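Local coordinates for protein sugar phosphate isomerase/epimerase (Parabacteroides distasonis, PDB 3OBE) that probably acts as an isomerase, folded as a xylose isomerase-like TIM barrel, though its substrate and reaction are not established, at residues L25-L30 with L53-Y58; D228-M233 with P260-K265; L242-D247 with Y275-G280. All coordinates share one frame; numbering follows the deposited sequence. Where two conformers were deposited one is given.

Contact 1. Residues L25-L30 with L53-Y58; sequences LQTYSL and LEIFGY. With EOH (ethanol), chain G.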
loop_
_atom_site.group_PDB
_atom_site.type_symbol
_atom_site.label_atom_id
_atom_site.label_comp_id
_atom_site.label_asym_id
_atom_site.label_seq_id
_atom_site.Cartn_x
_atom_site.Cartn_y
_atom_site.Cartn_z
ATOM N N LEU A 25 -9.013 2.009 -0.951
ATOM C CA LEU A 25 -8.547 2.669 -2.176
ATOM C C LEU A 25 -7.334 3.498 -1.858
ATOM O O LEU A 25 -7.371 4.308 -0.914
ATOM C CB LEU A 25 -9.638 3.635 -2.731
ATOM C CG LEU A 25 -9.229 4.416 -3.998
ATOM C CD1 LEU A 25 -9.080 3.497 -5.205
ATOM C CD2 LEU A 25 -10.218 5.520 -4.339
ATOM N N GLN A 26 -6.287 3.370 -2.678
ATOM C CA GLN A 26 -5.178 4.325 -2.663
ATOM C C GLN A 26 -5.585 5.557 -3.457
ATOM O O GLN A 26 -5.849 5.493 -4.647
ATOM C CB GLN A 26 -3.904 3.679 -3.203
ATOM C CG GLN A 26 -2.763 4.629 -3.605
ATOM C CD GLN A 26 -2.367 5.629 -2.522
ATOM O OE1 GLN A 26 -2.607 6.821 -2.671
ATOM N NE2 GLN A 26 -1.779 5.142 -1.417
ATOM N N THR A 27 -5.693 6.698 -2.787
ATOM C CA THR A 27 -6.296 7.842 -3.383
ATOM C C THR A 27 -5.477 8.545 -4.491
ATOM O O THR A 27 -6.012 9.390 -5.263
ATOM C CB THR A 27 -6.626 8.903 -2.302
ATOM O OG1 THR A 27 -5.424 9.318 -1.665
ATOM C CG2 THR A 27 -7.696 8.351 -1.277
ATOM N N TYR A 28 -4.201 8.191 -4.574
ATOM C CA TYR A 28 -3.383 8.610 -5.683
ATOM C C TYR A 28 -4.019 8.177 -7.025
ATOM O O TYR A 28 -3.839 8.853 -8.035
ATOM C CB TYR A 28 -2.000 8.032 -5.539
ATOM C CG TYR A 28 -1.002 8.582 -6.536
ATOM C CD1 TYR A 28 -0.552 9.888 -6.448
ATOM C CD2 TYR A 28 -0.549 7.772 -7.587
ATOM C CE1 TYR A 28 0.369 10.386 -7.364
ATOM C CE2 TYR A 28 0.363 8.267 -8.507
ATOM C CZ TYR A 28 0.798 9.556 -8.392
ATOM O OH TYR A 28 1.717 10.026 -9.300
ATOM N N SER A 29 -4.838 7.124 -6.989
ATOM C CA SER A 29 -5.582 6.666 -8.173
ATOM C C SER A 29 -6.436 7.735 -8.823
ATOM O O SER A 29 -6.683 7.645 -10.013
ATOM C CB SER A 29 -6.524 5.502 -7.807
ATOM O OG SER A 29 -5.788 4.432 -7.239
ATOM N N LEU A 30 -6.923 8.706 -8.048
ATOM C CA LEU A 30 -7.927 9.629 -8.536
ATOM C C LEU A 30 -7.285 10.945 -8.955
ATOM O O LEU A 30 -7.912 11.746 -9.637
ATOM C CB LEU A 30 -8.959 9.882 -7.448
ATOM C CG LEU A 30 -9.859 8.673 -7.194
ATOM C CD1 LEU A 30 -10.741 8.914 -5.958
ATOM C CD2 LEU A 30 -10.768 8.482 -8.452
ATOM N N LEU A 53 -9.336 4.366 3.102
ATOM C CA LEU A 53 -8.400 5.063 2.220
ATOM C C LEU A 53 -6.975 4.845 2.652
ATOM O O LEU A 53 -6.660 4.870 3.848
ATOM C CB LEU A 53 -8.689 6.562 2.232
ATOM C CG LEU A 53 -10.101 7.004 1.803
ATOM C CD1 LEU A 53 -10.233 8.575 1.813
ATOM C CD2 LEU A 53 -10.527 6.439 0.444
ATOM N N GLU A 54 -6.112 4.716 1.648
ATOM C CA GLU A 54 -4.671 4.825 1.842
ATOM C C GLU A 54 -4.230 6.069 1.099
ATOM O O GLU A 54 -4.512 6.223 -0.099
ATOM C CB GLU A 54 -3.939 3.567 1.331
ATOM C CG GLU A 54 -2.422 3.616 1.493
ATOM C CD GLU A 54 -1.801 2.369 0.936
ATOM O OE1 GLU A 54 -1.811 2.263 -0.306
ATOM O OE2 GLU A 54 -1.317 1.504 1.742
ATOM N N ILE A 55 -3.671 7.022 1.840
ATOM C CA ILE A 55 -3.362 8.331 1.264
ATOM C C ILE A 55 -1.874 8.414 0.853
ATOM O O ILE A 55 -1.168 7.400 0.812
ATOM C CB ILE A 55 -3.823 9.473 2.211
ATOM C CG1 ILE A 55 -3.080 9.425 3.531
ATOM C CG2 ILE A 55 -5.395 9.392 2.381
ATOM C CD1 ILE A 55 -3.232 10.683 4.344
ATOM N N PHE A 56 -1.459 9.620 0.502
ATOM C CA PHE A 56 -0.140 9.913 0.011
ATOM C C PHE A 56 0.120 11.385 0.303
ATOM O O PHE A 56 -0.770 12.117 0.681
ATOM C CB PHE A 56 -0.050 9.588 -1.489
ATOM C CG PHE A 56 -0.853 10.505 -2.347
ATOM C CD1 PHE A 56 -2.196 10.300 -2.541
ATOM C CD2 PHE A 56 -0.252 11.620 -2.943
ATOM C CE1 PHE A 56 -2.945 11.173 -3.354
ATOM C CE2 PHE A 56 -1.002 12.496 -3.741
ATOM C CZ PHE A 56 -2.335 12.267 -3.929
ATOM N N GLY A 57 1.348 11.830 0.067
ATOM C CA GLY A 57 1.610 13.264 -0.014
ATOM C C GLY A 57 2.222 13.884 1.233
ATOM O O GLY A 57 2.357 15.099 1.324
ATOM N N TYR A 58 2.523 13.071 2.224
ATOM C CA TYR A 58 3.115 13.562 3.467
ATOM C C TYR A 58 4.351 14.376 3.162
ATOM O O TYR A 58 5.160 13.962 2.376
ATOM C CB TYR A 58 3.530 12.377 4.345
ATOM C CG TYR A 58 4.302 12.791 5.595
ATOM C CD1 TYR A 58 3.668 13.395 6.670
ATOM C CD2 TYR A 58 5.683 12.613 5.683
ATOM C CE1 TYR A 58 4.367 13.767 7.793
ATOM C CE2 TYR A 58 6.390 12.966 6.819
ATOM C CZ TYR A 58 5.739 13.533 7.866
ATOM O OH TYR A 58 6.415 13.922 9.009
HETATM C C1 EOH G . -2.726 13.984 -0.415
HETATM C C2 EOH G . -3.705 14.627 -1.354
HETATM O O EOH G . -3.328 13.215 0.595
#

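Contact 2. Residues D228-M233 with P260-K265; sequences DPVEWM and PNIFKK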
loop_
_atom_site.group_PDB
_atom_site.type_symbol
_atom_site.label_atom_id
_atom_site.label_comp_id
_atom_site.label_asym_id
_atom_site.label_seq_id
_atom_site.Cartn_x
_atom_site.Cartn_y
_atom_site.Cartn_z
ATOM N N ASP A 228 4.307 -15.379 -9.434
ATOM C CA ASP A 228 2.979 -15.775 -8.959
ATOM C C ASP A 228 2.787 -15.175 -7.544
ATOM O O ASP A 228 3.422 -15.632 -6.567
ATOM C CB ASP A 228 2.899 -17.290 -8.933
ATOM C CG ASP A 228 1.565 -17.804 -8.448
ATOM O OD1 ASP A 228 0.701 -16.957 -8.245
ATOM O OD2 ASP A 228 1.409 -19.056 -8.295
ATOM N N PRO A 229 1.897 -14.182 -7.410
ATOM C CA PRO A 229 1.730 -13.610 -6.076
ATOM C C PRO A 229 1.199 -14.603 -5.036
ATOM O O PRO A 229 1.538 -14.490 -3.836
ATOM C CB PRO A 229 0.754 -12.451 -6.307
ATOM C CG PRO A 229 0.128 -12.712 -7.614
ATOM C CD PRO A 229 1.060 -13.498 -8.413
ATOM N N VAL A 230 0.459 -15.606 -5.479
ATOM C CA VAL A 230 -0.056 -16.620 -4.564
ATOM C C VAL A 230 1.105 -17.416 -3.956
ATOM O O VAL A 230 1.083 -17.765 -2.775
ATOM C CB VAL A 230 -1.115 -17.503 -5.224
ATOM C CG1 VAL A 230 -1.433 -18.690 -4.343
ATOM C CG2 VAL A 230 -2.360 -16.637 -5.508
ATOM N N GLU A 231 2.138 -17.651 -4.765
ATOM C CA GLU A 231 3.322 -18.371 -4.311
ATOM C C GLU A 231 4.054 -17.571 -3.225
ATOM O O GLU A 231 4.500 -18.145 -2.222
ATOM C CB GLU A 231 4.263 -18.685 -5.469
ATOM C CG GLU A 231 5.316 -19.683 -5.088
ATOM C CD GLU A 231 6.240 -20.058 -6.259
ATOM O OE1 GLU A 231 6.055 -19.515 -7.374
ATOM O OE2 GLU A 231 7.168 -20.868 -6.041
ATOM N N TRP A 232 4.206 -16.272 -3.445
ATOM C CA TRP A 232 4.814 -15.404 -2.437
ATOM C C TRP A 232 4.017 -15.406 -1.119
ATOM O O TRP A 232 4.605 -15.534 -0.048
ATOM C CB TRP A 232 5.055 -14.009 -2.977
ATOM C CG TRP A 232 6.183 -14.001 -3.914
ATOM C CD1 TRP A 232 6.155 -14.329 -5.238
ATOM C CD2 TRP A 232 7.552 -13.697 -3.604
ATOM N NE1 TRP A 232 7.406 -14.229 -5.781
ATOM C CE2 TRP A 232 8.288 -13.852 -4.795
ATOM C CE3 TRP A 232 8.237 -13.337 -2.421
ATOM C CZ2 TRP A 232 9.670 -13.622 -4.852
ATOM C CZ3 TRP A 232 9.623 -13.138 -2.476
ATOM C CH2 TRP A 232 10.305 -13.260 -3.672
HETATM N N MSE A 233 2.696 -15.283 -1.229
HETATM C CA MSE A 233 1.795 -15.314 -0.074
HETATM C C MSE A 233 1.903 -16.634 0.688
HETATM O O MSE A 233 1.983 -16.655 1.923
HETATM C CB MSE A 233 0.354 -15.015 -0.539
HETATM C CG MSE A 233 0.176 -13.597 -1.117
HETATM SE SE MSE A 233 -1.433 -13.409 -2.226
HETATM C CE MSE A 233 -2.852 -13.416 -0.886
ATOM N N PRO A 260 -9.778 -14.608 -8.016
ATOM C CA PRO A 260 -10.359 -15.639 -7.135
ATOM C C PRO A 260 -9.288 -16.352 -6.326
ATOM O O PRO A 260 -9.433 -16.534 -5.133
ATOM C CB PRO A 260 -11.072 -16.552 -8.112
ATOM C CG PRO A 260 -11.565 -15.632 -9.162
ATOM C CD PRO A 260 -10.391 -14.673 -9.361
ATOM N N ASN A 261 -8.158 -16.686 -6.953
ATOM C CA ASN A 261 -7.074 -17.334 -6.204
ATOM C C ASN A 261 -6.313 -16.441 -5.261
ATOM O O ASN A 261 -5.894 -16.900 -4.208
ATOM C CB ASN A 261 -6.096 -18.017 -7.134
ATOM C CG ASN A 261 -6.649 -19.287 -7.738
ATOM O OD1 ASN A 261 -7.671 -19.876 -7.306
ATOM N ND2 ASN A 261 -5.964 -19.749 -8.773
ATOM N N ILE A 262 -6.090 -15.184 -5.657
ATOM C CA ILE A 262 -5.421 -14.202 -4.807
ATOM C C ILE A 262 -6.209 -13.968 -3.527
ATOM O O ILE A 262 -5.644 -14.039 -2.419
ATOM C CB ILE A 262 -5.163 -12.899 -5.573
ATOM C CG1 ILE A 262 -4.062 -13.130 -6.617
ATOM C CG2 ILE A 262 -4.831 -11.732 -4.639
ATOM C CD1 ILE A 262 -3.971 -12.061 -7.678
ATOM N N PHE A 263 -7.510 -13.774 -3.675
ATOM C CA PHE A 263 -8.367 -13.570 -2.505
ATOM C C PHE A 263 -8.511 -14.822 -1.650
ATOM O O PHE A 263 -8.410 -14.732 -0.443
ATOM C CB PHE A 263 -9.719 -13.016 -2.933
ATOM C CG PHE A 263 -9.710 -11.533 -3.092
ATOM C CD1 PHE A 263 -9.806 -10.681 -2.008
ATOM C CD2 PHE A 263 -9.562 -10.979 -4.352
ATOM C CE1 PHE A 263 -9.735 -9.328 -2.193
ATOM C CE2 PHE A 263 -9.516 -9.668 -4.514
ATOM C CZ PHE A 263 -9.595 -8.825 -3.451
ATOM N N LYS A 264 -8.648 -15.993 -2.259
ATOM C CA LYS A 264 -8.657 -17.240 -1.503
ATOM C C LYS A 264 -7.404 -17.368 -0.634
ATOM O O LYS A 264 -7.518 -17.657 0.556
ATOM C CB LYS A 264 -8.792 -18.444 -2.458
ATOM C CG LYS A 264 -8.840 -19.792 -1.783
ATOM C CD LYS A 264 -8.820 -20.927 -2.868
ATOM N N LYS A 265 -6.224 -17.098 -1.203
ATOM C CA LYS A 265 -4.999 -17.229 -0.440
ATOM C C LYS A 265 -4.907 -16.126 0.626
ATOM O O LYS A 265 -4.423 -16.370 1.735
ATOM C CB LYS A 265 -3.774 -17.136 -1.342
ATOM C CG LYS A 265 -2.458 -17.450 -0.608
ATOM C CD LYS A 265 -2.427 -18.835 0.058
ATOM C CE LYS A 265 -2.435 -19.971 -0.969
ATOM N NZ LYS A 265 -2.371 -21.318 -0.390
#

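Contact 3. Residues L242-D247 with Y275-G280; sequences LLHIKD and YVELEG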
loop_
_atom_site.group_PDB
_atom_site.type_symbol
_atom_site.label_atom_id
_atom_site.label_comp_id
_atom_site.label_asym_id
_atom_site.label_seq_id
_atom_site.Cartn_x
_atom_site.Cartn_y
_atom_site.Cartn_z
ATOM N N LEU A 242 -1.053 -6.671 4.054
ATOM C CA LEU A 242 -1.903 -5.894 3.152
ATOM C C LEU A 242 -1.645 -6.352 1.722
ATOM O O LEU A 242 -0.549 -6.831 1.363
ATOM C CB LEU A 242 -1.600 -4.391 3.256
ATOM C CG LEU A 242 -1.778 -3.682 4.576
ATOM C CD1 LEU A 242 -1.205 -2.257 4.489
ATOM C CD2 LEU A 242 -3.239 -3.695 5.007
ATOM N N LEU A 243 -2.639 -6.154 0.853
ATOM C CA LEU A 243 -2.405 -6.198 -0.567
ATOM C C LEU A 243 -2.693 -4.839 -1.174
ATOM O O LEU A 243 -3.574 -4.096 -0.686
ATOM C CB LEU A 243 -3.321 -7.188 -1.276
ATOM C CG LEU A 243 -3.327 -8.647 -0.770
ATOM C CD1 LEU A 243 -4.373 -9.541 -1.506
ATOM C CD2 LEU A 243 -1.906 -9.238 -0.820
ATOM N N HIS A 244 -2.018 -4.578 -2.291
ATOM C CA HIS A 244 -2.561 -3.683 -3.301
ATOM C C HIS A 244 -3.233 -4.524 -4.368
ATOM O O HIS A 244 -2.636 -5.500 -4.873
ATOM C CB HIS A 244 -1.504 -2.804 -3.931
ATOM C CG HIS A 244 -1.486 -1.432 -3.355
ATOM N ND1 HIS A 244 -1.176 -0.308 -4.085
ATOM C CD2 HIS A 244 -1.717 -1.007 -2.088
ATOM C CE1 HIS A 244 -1.230 0.758 -3.308
ATOM N NE2 HIS A 244 -1.533 0.367 -2.080
ATOM N N ILE A 245 -4.479 -4.164 -4.670
ATOM C CA ILE A 245 -5.265 -4.805 -5.706
ATOM C C ILE A 245 -5.263 -3.864 -6.901
ATOM O O ILE A 245 -5.810 -2.741 -6.846
ATOM C CB ILE A 245 -6.706 -5.149 -5.217
ATOM C CG1 ILE A 245 -6.640 -6.219 -4.105
ATOM C CG2 ILE A 245 -7.633 -5.564 -6.386
ATOM C CD1 ILE A 245 -6.114 -7.621 -4.611
ATOM N N LYS A 246 -4.579 -4.321 -7.948
ATOM C CA LYS A 246 -4.307 -3.562 -9.142
ATOM C C LYS A 246 -4.400 -4.501 -10.343
ATOM O O LYS A 246 -4.162 -5.710 -10.225
ATOM C CB LYS A 246 -2.924 -2.889 -9.076
ATOM C CG LYS A 246 -2.682 -1.990 -10.330
ATOM C CD LYS A 246 -1.417 -1.257 -10.292
ATOM C CE LYS A 246 -1.267 -0.402 -11.525
ATOM N NZ LYS A 246 -1.553 -1.118 -12.819
ATOM N N ASP A 247 -4.811 -3.954 -11.474
ATOM C CA ASP A 247 -4.940 -4.706 -12.721
ATOM C C ASP A 247 -4.449 -3.768 -13.821
ATOM O O ASP A 247 -3.853 -2.740 -13.519
ATOM C CB ASP A 247 -6.402 -5.123 -12.881
ATOM C CG ASP A 247 -6.607 -6.335 -13.765
ATOM O OD1 ASP A 247 -5.799 -6.545 -14.696
ATOM O OD2 ASP A 247 -7.658 -7.056 -13.561
ATOM N N TYR A 275 -5.950 -2.362 -0.538
ATOM C CA TYR A 275 -6.247 -1.116 -1.207
ATOM C C TYR A 275 -6.147 -1.297 -2.700
ATOM O O TYR A 275 -5.145 -1.820 -3.225
ATOM C CB TYR A 275 -5.295 -0.003 -0.743
ATOM C CG TYR A 275 -5.378 0.176 0.739
ATOM C CD1 TYR A 275 -6.321 1.011 1.316
ATOM C CD2 TYR A 275 -4.501 -0.511 1.591
ATOM C CE1 TYR A 275 -6.409 1.143 2.723
ATOM C CE2 TYR A 275 -4.606 -0.419 2.959
ATOM C CZ TYR A 275 -5.542 0.430 3.524
ATOM O OH TYR A 275 -5.631 0.508 4.903
ATOM N N VAL A 276 -7.210 -0.852 -3.378
ATOM C CA VAL A 276 -7.240 -0.751 -4.820
ATOM C C VAL A 276 -6.376 0.409 -5.321
ATOM O O VAL A 276 -6.386 1.509 -4.738
ATOM C CB VAL A 276 -8.712 -0.547 -5.296
ATOM C CG1 VAL A 276 -8.795 -0.265 -6.770
ATOM C CG2 VAL A 276 -9.574 -1.778 -4.924
ATOM N N GLU A 277 -5.687 0.185 -6.427
ATOM C CA GLU A 277 -5.018 1.267 -7.137
ATOM C C GLU A 277 -5.216 1.115 -8.629
ATOM O O GLU A 277 -5.187 0.001 -9.156
ATOM C CB GLU A 277 -3.536 1.340 -6.812
ATOM C CG GLU A 277 -2.866 2.592 -7.457
ATOM C CD GLU A 277 -1.574 3.054 -6.806
ATOM O OE1 GLU A 277 -1.144 2.456 -5.806
ATOM O OE2 GLU A 277 -1.022 4.054 -7.326
ATOM N N LEU A 278 -5.386 2.240 -9.306
ATOM C CA LEU A 278 -5.406 2.321 -10.757
ATOM C C LEU A 278 -4.417 3.378 -11.229
ATOM O O LEU A 278 -4.291 4.432 -10.621
ATOM C CB LEU A 278 -6.757 2.712 -11.322
ATOM C CG LEU A 278 -7.882 1.685 -11.411
ATOM C CD1 LEU A 278 -8.337 1.171 -10.075
ATOM C CD2 LEU A 278 -9.073 2.220 -12.261
ATOM N N GLU A 279 -3.711 3.022 -12.289
ATOM C CA GLU A 279 -2.909 3.980 -13.025
ATOM C C GLU A 279 -3.823 4.776 -13.962
ATOM O O GLU A 279 -5.021 4.509 -14.050
ATOM C CB GLU A 279 -1.769 3.262 -13.746
ATOM C CG GLU A 279 -2.193 2.414 -14.927
ATOM C CD GLU A 279 -1.023 1.648 -15.494
ATOM O OE1 GLU A 279 -0.659 0.612 -14.911
ATOM O OE2 GLU A 279 -0.458 2.123 -16.515
ATOM N N GLY A 280 -3.271 5.797 -14.594
ATOM C CA GLY A 280 -4.022 6.674 -15.517
ATOM C C GLY A 280 -4.522 5.890 -16.712
ATOM O O GLY A 280 -3.841 5.008 -17.231
HETATM O O HOH W 1 -4.150 0.184 -13.239
HETATM O O HOH W 2 -5.788 -1.243 -11.600
#

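Contact 1. Residues L25-L30 with L53-Y58
Gln26 and Glu54 lie side by side on neighbouring parallel strands, their CA atoms 4.6 Å apart, and the backbone bonds flank them: Glu54 N gives to Leu25 O, and Thr27 N to Glu54 O. A second layer of polar bonds comes from the Gln26 amide. Gln26 NE2 reaches Ile55 O at 3.2 Å, with a nearly straight N-H...O angle of 170°. The same NE2 meets Glu54 OE1 on its anti side at 3.1 Å. Gln26 OE1, in turn, takes the N-H of Tyr28 on a lone pair, 2.8 Å from Tyr28 N. Glutamine suits the place because one group both donates and accepts; CG anti to the backbone N (chi1 164°) and a bend at chi2 carry the amide across toward the neighbouring strand, beside the start of the 3-10 turn 27-29.

The aromatic interactions follow just beyond. The Tyr28 ring sets its edge on one face of Phe56 in a T-shaped stack, centroids 5.1 Å apart and planes at 82°; ethanol C1 lies over the opposite face, and Thr27 OG1 meets the ring's edge. Apolar packing occupies the other side of the sheet, where Thr27 CG2 touches Leu53 CD2 at 3.8 Å.

Strand 24-26 is hydrogen-bonded on its other side to 273-276, and strand 52-55 to 91-95. Helices 38-48 and 287-300 cover Leu25, with Leu53 against the former, while Glu54 points inward to His244 and Ser94.

Contact 2. Residues D228-M233 with P260-K265
Val230 and Met233, a selenomethionine, face Ile262 and Lys265 across two helices that run almost parallel, their segment axes 9.7 Å apart at closest and 8° from each other in direction. The contact is entirely van der Waals, with no hydrogen bond between the segments. Val230 spreads its two methyls over the opposing helix: CG2 rests 4.1 Å from Ile262 CG1 and close to the backbone of Asn261, while CG1 meets Lys265 CE at 3.7 Å. A branched, compact side chain fits here because each methyl finds a different partner. Nearer the helix starts, Pro229 CG touches Ile262 CD1 at 4.2 Å.

Aliphatic parts of longer chains continue the packing. The Lys265 chain, bent at chi2 and chi3 (57° and 67°), lays its CG 3.7 Å from Met233 CB before its amine turns away.

Asp228 caps its own helix, its OD1 accepting from Val230 N at 3.1 Å, whereas Lys265 NZ bridges to Glu234 of the facing helix as well as to Glu268 of its own. Lysine is therefore used twice, as hydrocarbon and as charge. Apolar contacts hold the two segments together, and the bond of Lys265 to Glu234, just beyond them, adds a polar tie between the same helices.

Contact 3. Residues L242-D247 with Y275-G280
Lys246 NZ is gripped from both segments: it gives to its neighbour's carbonyl, Asp247 O, and to water 1, which also accepts from Glu279 N. In the modelled conformer of Glu279, one of two, a salt bridge joins NZ to Glu279 OE1 at 2.9 Å, on the anti lone pair of that oxygen. The lysine chain runs extended until a bend at chi4 (-48°), passing its CG 3.4 Å from Glu277 O. A long, flexible base suits this place because it can span two segments that are drawing apart beyond the strands. Water 2 helps there too, joining Asp247 N to Glu277 O.

Three backbone bonds join the strands: Tyr275 N to Leu243 O, Ile245 N to Tyr275 O at 2.8 Å, and Glu277 N to Ile245 O.

On the face carrying His244 and Tyr275, the His244 ring turns its edge to Glu277 OE1, which lies in its plane 3.0 Å from CE1, with ring and carboxylate planes 63° apart. His244 NE2 bonds to Glu54. Tyr275, whose OH bonds to Ser93, has its CE2 4.1 Å from Leu242 CD2.

The gathering of histidine, lysine and carboxylates at the carboxyl ends of these strands, where TIM barrels carry their active sites, is consistent with a polar pocket there, although no catalytic role is established for these residues.

Contacts 1 and 3 are parts of one parallel barrel sheet, their centres 10 Å apart, joined where strand 24-26 meets 273-276 through the bond from Gln26 N to Val276 O (2.8 Å). Inside the barrel Glu54 OE1 of contact 1 probably bonds to His244 NE2 of contact 3 at 2.6 Å. Phosphate, probably from the crystallisation liquor, lies about 4 Å from the side chain of Tyr28 and about 3 Å from that of Glu277, consistent with a pocket near both contacts. Contact 2 belongs to the outer helical layer, about 24 Å from contact 1 between centres; helix 259-269 connects the two strands of contact 3, and Ile262 CG2 packs on Leu243 CD1 at 3.8 Å.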